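Local atomic coordinates of chitin deacetylase 1 (Bombyx mori, PDB entry 5ZNT), a protein that removes acetyl groups from the N-acetyl-D-glucosamine residues of chitin, a zinc-dependent hydrolysis that yields chitosan and acetate. Residues 135-138 with 139-143; 144-147 with 148-152. All blocks are in the same frame, centred on the assembly; numbering follows the deposited sequence.

Interaction 1 of 2, residues 135-138 with 139-143. With NAG (2-acetamido-2-deoxy-beta-D-glucopyranose), chain D.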
loop_
_atom_site.group_PDB
_atom_site.type_symbol
_atom_site.label_atom_id
_atom_site.label_comp_id
_atom_site.label_asym_id
_atom_site.label_seq_id
_atom_site.Cartn_x
_atom_site.Cartn_y
_atom_site.Cartn_z
ATOM N N SER A 135 0.374 -18.445 -3.701
ATOM C CA SER A 135 0.507 -18.261 -2.257
ATOM C C SER A 135 -0.656 -18.895 -1.497
ATOM O O SER A 135 -0.730 -18.750 -0.271
ATOM C CB SER A 135 0.595 -16.766 -1.912
ATOM O OG SER A 135 1.814 -16.228 -2.417
ATOM N N ASN A 136 -1.585 -19.540 -2.201
ATOM C CA ASN A 136 -2.713 -20.246 -1.586
ATOM C C ASN A 136 -3.455 -19.347 -0.593
ATOM O O ASN A 136 -3.630 -19.657 0.585
ATOM C CB ASN A 136 -2.242 -21.540 -0.921
ATOM C CG ASN A 136 -3.410 -22.435 -0.514
ATOM O OD1 ASN A 136 -4.521 -22.294 -1.027
ATOM N ND2 ASN A 136 -3.164 -23.350 0.405
ATOM N N ILE A 137 -3.870 -18.193 -1.090
ATOM C CA ILE A 137 -4.631 -17.247 -0.292
ATOM C C ILE A 137 -6.077 -17.387 -0.723
ATOM O O ILE A 137 -6.416 -17.159 -1.893
ATOM C CB ILE A 137 -4.098 -15.817 -0.458
ATOM C CG1 ILE A 137 -2.680 -15.752 0.133
ATOM C CG2 ILE A 137 -5.067 -14.797 0.206
ATOM C CD1 ILE A 137 -1.946 -14.420 -0.117
ATOM N N THR A 138 -6.926 -17.826 0.205
ATOM C CA THR A 138 -8.296 -18.186 -0.128
ATOM C C THR A 138 -9.338 -17.308 0.549
ATOM O O THR A 138 -10.536 -17.527 0.337
ATOM C CB THR A 138 -8.557 -19.655 0.248
ATOM O OG1 THR A 138 -8.221 -19.848 1.628
ATOM C CG2 THR A 138 -7.679 -20.589 -0.596
ATOM N N ASP A 139 -8.935 -16.321 1.351
ATOM C CA ASP A 139 -9.892 -15.537 2.119
ATOM C C ASP A 139 -10.257 -14.212 1.457
ATOM O O ASP A 139 -10.783 -13.323 2.134
ATOM C CB ASP A 139 -9.348 -15.299 3.531
ATOM C CG ASP A 139 -8.071 -14.465 3.535
ATOM O OD1 ASP A 139 -7.512 -14.196 2.438
ATOM O OD2 ASP A 139 -7.639 -14.062 4.634
ATOM N N ASN A 140 -9.961 -14.046 0.161
ATOM C CA ASN A 140 -10.317 -12.841 -0.601
ATOM C C ASN A 140 -9.778 -11.547 0.023
ATOM O O ASN A 140 -10.394 -10.482 -0.093
ATOM C CB ASN A 140 -11.828 -12.749 -0.793
ATOM C CG ASN A 140 -12.379 -13.963 -1.498
ATOM O OD1 ASN A 140 -13.133 -14.732 -0.914
ATOM N ND2 ASN A 140 -11.972 -14.165 -2.737
ATOM N N SER A 141 -8.607 -11.626 0.651
ATOM C CA SER A 141 -8.001 -10.478 1.319
ATOM C C SER A 141 -6.981 -9.722 0.455
ATOM O O SER A 141 -6.437 -8.712 0.910
ATOM C CB SER A 141 -7.340 -10.926 2.621
ATOM O OG SER A 141 -6.318 -11.885 2.383
ATOM N N VAL A 142 -6.719 -10.164 -0.772
ATOM C CA VAL A 142 -5.897 -9.413 -1.724
ATOM C C VAL A 142 -6.831 -8.426 -2.437
ATOM O O VAL A 142 -7.556 -8.796 -3.352
ATOM C CB VAL A 142 -5.189 -10.353 -2.704
ATOM C CG1 VAL A 142 -4.354 -9.563 -3.719
ATOM C CG2 VAL A 142 -4.328 -11.398 -1.941
ATOM N N VAL A 143 -6.851 -7.164 -1.997
ATOM C CA VAL A 143 -7.945 -6.271 -2.388
ATOM C C VAL A 143 -7.451 -4.892 -2.822
ATOM O O VAL A 143 -8.246 -4.067 -3.288
ATOM C CB VAL A 143 -8.979 -6.121 -1.248
ATOM C CG1 VAL A 143 -9.492 -7.486 -0.789
ATOM C CG2 VAL A 143 -8.386 -5.339 -0.069
HETATM C C1 NAG D . -4.196 -24.253 0.866
HETATM C C2 NAG D . -3.868 -25.683 0.375
HETATM C C3 NAG D . -4.701 -26.739 1.118
HETATM C C4 NAG D . -4.644 -26.532 2.623
HETATM C C5 NAG D . -5.087 -25.110 2.929
HETATM C C6 NAG D . -5.054 -24.780 4.402
HETATM C C7 NAG D . -3.168 -26.176 -1.933
HETATM C C8 NAG D . -3.595 -26.215 -3.375
HETATM N N2 NAG D . -4.099 -25.783 -1.058
HETATM O O3 NAG D . -4.215 -28.037 0.795
HETATM O O4 NAG D . -5.494 -27.463 3.286
HETATM O O5 NAG D . -4.182 -24.208 2.282
HETATM O O6 NAG D . -3.848 -25.229 5.005
HETATM O O7 NAG D . -2.031 -26.481 -1.580
HETATM O O HOH W 1 -8.545 -15.463 -1.933
#
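The CG2 methyl of I137 packs against D139 and S141 of a short Asx turn and against V142 just after it. From CB the I137 side chain divides. Its CG1 branch stands anti to the carbonyl carbon (chi1 -66°), placing CG2 anti to the backbone N, facing the turn, and runs on extended to CD1 (chi2 173°). CG2 lies 3.4 Å from OD1 of D139, the two side chains crossing at a slant, and 3.8 Å from OG of S141. Its contact with V142 is apolar. The carboxylate oxygen is gripped from within the turn: S141 OG donates to D139 OD1 over 2.6 Å, arriving on the syn side and 29° out of the carboxylate plane, while S141 N adds a weak bond that closes the Asx turn. Replacing S141 with an alanine removes OG and would probably leave D139 OD1 with that weak bond as its remaining hold in the turn, its carboxylate freer to rotate. A water links the backbones, donating to I137 O and accepting from N140 N. Just upstream, N136 has positive phi and ends helix 117-134 in a Schellman motif; its ND2 is bonded to C1 of an N-linked NAG at 1.4 Å. I137 also packs on I131 of helix 117-134 and H92 of helix 85-93, H92 being a second partner of S141 OG, while V142 reaches V100 of strand 97-100.

Interaction 2 of 2, residues 144-147 with 148-152; sequences GVRA and PYLRV
The segment R146-A147-P148-Y149 matches the RxPY signature of carbohydrate esterase family 4, the third conserved motif of these deacetylases; the chain stays extended through R146 and A147 and then makes two overlapping turns, 147-150 and 148-151. L150 N donates to A147 O over 3.0 Å with an N-H...O angle of 136°, coming from above the carbonyl plane; the P148 and Y149 backbone angles make this a type II beta turn. Next, R151 N bonds to P148 O at 3.1 Å, with Y149 and L150 both in left-handed conformation. The doubled bend carries R151 O back to within 3.2 Å of A147 CB, a tight fit that buries this oxygen without a polar partner in the model. In the polysaccharide deacetylase (NodB-homology) domain, the catalytic part of the longer protein, the turns follow strand 144-145 and lie beside the zinc site: R146 O accepts a hydrogen bond from ND1 of H101, a zinc ligand, and the Y149 ring meets that of H105, another ligand, with planes at about 70°. The R146 side chain runs alongside that of L150, pointing the same way. It leaves the backbone extended, CG anti to N (chi1 176°), and its CD lies 3.9 Å from L150 CD2. Beyond the bend at chi3 its guanidinium forms a salt bridge with D45, hydrogen bonds to S170 O and T43, and a cation-pi contact with Y268.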
loop_
_atom_site.group_PDB
_atom_site.type_symbol
_atom_site.label_atom_id
_atom_site.label_comp_id
_atom_site.label_asym_id
_atom_site.label_seq_id
_atom_site.Cartn_x
_atom_site.Cartn_y
_atom_site.Cartn_z
ATOM N N GLY A 144 -6.157 -4.620 -2.653
ATOM C CA GLY A 144 -5.606 -3.319 -2.998
ATOM C C GLY A 144 -4.774 -3.316 -4.265
ATOM O O GLY A 144 -4.244 -4.355 -4.679
ATOM N N VAL A 145 -4.649 -2.142 -4.885
ATOM C CA VAL A 145 -3.912 -1.952 -6.126
ATOM C C VAL A 145 -3.010 -0.744 -5.967
ATOM O O VAL A 145 -3.447 0.296 -5.452
ATOM C CB VAL A 145 -4.867 -1.727 -7.321
ATOM C CG1 VAL A 145 -4.065 -1.310 -8.569
ATOM C CG2 VAL A 145 -5.672 -2.994 -7.619
ATOM N N ARG A 146 -1.772 -0.854 -6.462
ATOM C CA ARG A 146 -0.922 0.309 -6.696
ATOM C C ARG A 146 -0.259 0.139 -8.053
ATOM O O ARG A 146 0.389 -0.885 -8.302
ATOM C CB ARG A 146 0.140 0.476 -5.607
ATOM C CG ARG A 146 1.127 1.630 -5.875
ATOM C CD ARG A 146 1.996 1.887 -4.627
ATOM N NE ARG A 146 1.265 2.546 -3.538
ATOM C CZ ARG A 146 1.714 2.673 -2.290
ATOM N NH1 ARG A 146 2.904 2.176 -1.947
ATOM N NH2 ARG A 146 0.973 3.311 -1.384
ATOM N N ALA A 147 -0.402 1.146 -8.918
ATOM C CA ALA A 147 0.138 1.063 -10.279
ATOM C C ALA A 147 1.641 1.319 -10.295
ATOM O O ALA A 147 2.137 2.165 -9.544
ATOM C CB ALA A 147 -0.557 2.065 -11.210
ATOM N N PRO A 148 2.383 0.579 -11.133
ATOM C CA PRO A 148 3.794 0.887 -11.362
ATOM C C PRO A 148 4.007 2.354 -11.717
ATOM O O PRO A 148 3.194 2.973 -12.420
ATOM C CB PRO A 148 4.168 -0.031 -12.535
ATOM C CG PRO A 148 3.270 -1.230 -12.343
ATOM C CD PRO A 148 1.946 -0.625 -11.863
ATOM N N TYR A 149 5.102 2.900 -11.193
ATOM C CA TYR A 149 5.527 4.295 -11.355
ATOM C C TYR A 149 4.429 5.290 -10.949
ATOM O O TYR A 149 4.462 6.458 -11.359
ATOM C CB TYR A 149 6.051 4.527 -12.797
ATOM C CG TYR A 149 6.999 3.399 -13.184
ATOM C CD1 TYR A 149 8.329 3.397 -12.759
ATOM C CD2 TYR A 149 6.534 2.283 -13.878
ATOM C CE1 TYR A 149 9.186 2.329 -13.069
ATOM C CE2 TYR A 149 7.380 1.200 -14.175
ATOM C CZ TYR A 149 8.691 1.240 -13.764
ATOM O OH TYR A 149 9.519 0.186 -14.064
ATOM N N LEU A 150 3.472 4.838 -10.123
ATOM C CA LEU A 150 2.334 5.638 -9.669
ATOM C C LEU A 150 1.611 6.294 -10.848
ATOM O O LEU A 150 1.170 7.446 -10.777
ATOM C CB LEU A 150 2.775 6.689 -8.638
ATOM C CG LEU A 150 3.519 6.138 -7.400
ATOM C CD1 LEU A 150 3.844 7.259 -6.408
ATOM C CD2 LEU A 150 2.649 5.099 -6.693
ATOM N N ARG A 151 1.470 5.547 -11.949
ATOM C CA ARG A 151 0.753 6.052 -13.117
ATOM C C ARG A 151 -0.727 5.738 -12.961
ATOM O O ARG A 151 -1.146 4.583 -13.102
ATOM C CB ARG A 151 1.299 5.445 -14.406
ATOM C CG ARG A 151 2.774 5.687 -14.670
ATOM C CD ARG A 151 3.152 7.158 -14.542
ATOM N NE ARG A 151 2.441 8.005 -15.500
ATOM C CZ ARG A 151 2.557 9.329 -15.534
ATOM N NH1 ARG A 151 3.349 9.945 -14.660
ATOM N NH2 ARG A 151 1.872 10.041 -16.423
ATOM N N VAL A 152 -1.529 6.766 -12.686
ATOM C CA VAL A 152 -2.964 6.579 -12.570
ATOM C C VAL A 152 -3.557 6.325 -13.950
ATOM O O VAL A 152 -3.121 6.918 -14.947
ATOM C CB VAL A 152 -3.603 7.811 -11.912
ATOM C CG1 VAL A 152 -5.058 7.528 -11.592
ATOM C CG2 VAL A 152 -2.809 8.174 -10.662
#

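Overall arrangement
Interactions 1 and 2 form consecutive lengths of one chain, their centres about 20 Å apart, and show how the chain changes character as it runs inward from a helix end through strand 144-145. Interaction 1 is partly buried: it begins beside a glycan and relies on a side-chain carboxylate, a hydroxyl and a water, with I137 and V142 as its buried apolar part. Interaction 2 is buried, its turns closed by backbone bonds; R146 pairs with D45 beside the zinc ligands, and R151 hydrogen-bonds to N197 O and S113. Helix 117-134 and strand 97-100 serve both: the helix packs on side chains of each, and the strand, touched by V142 and V143, bonds through V100 to G144 and R146.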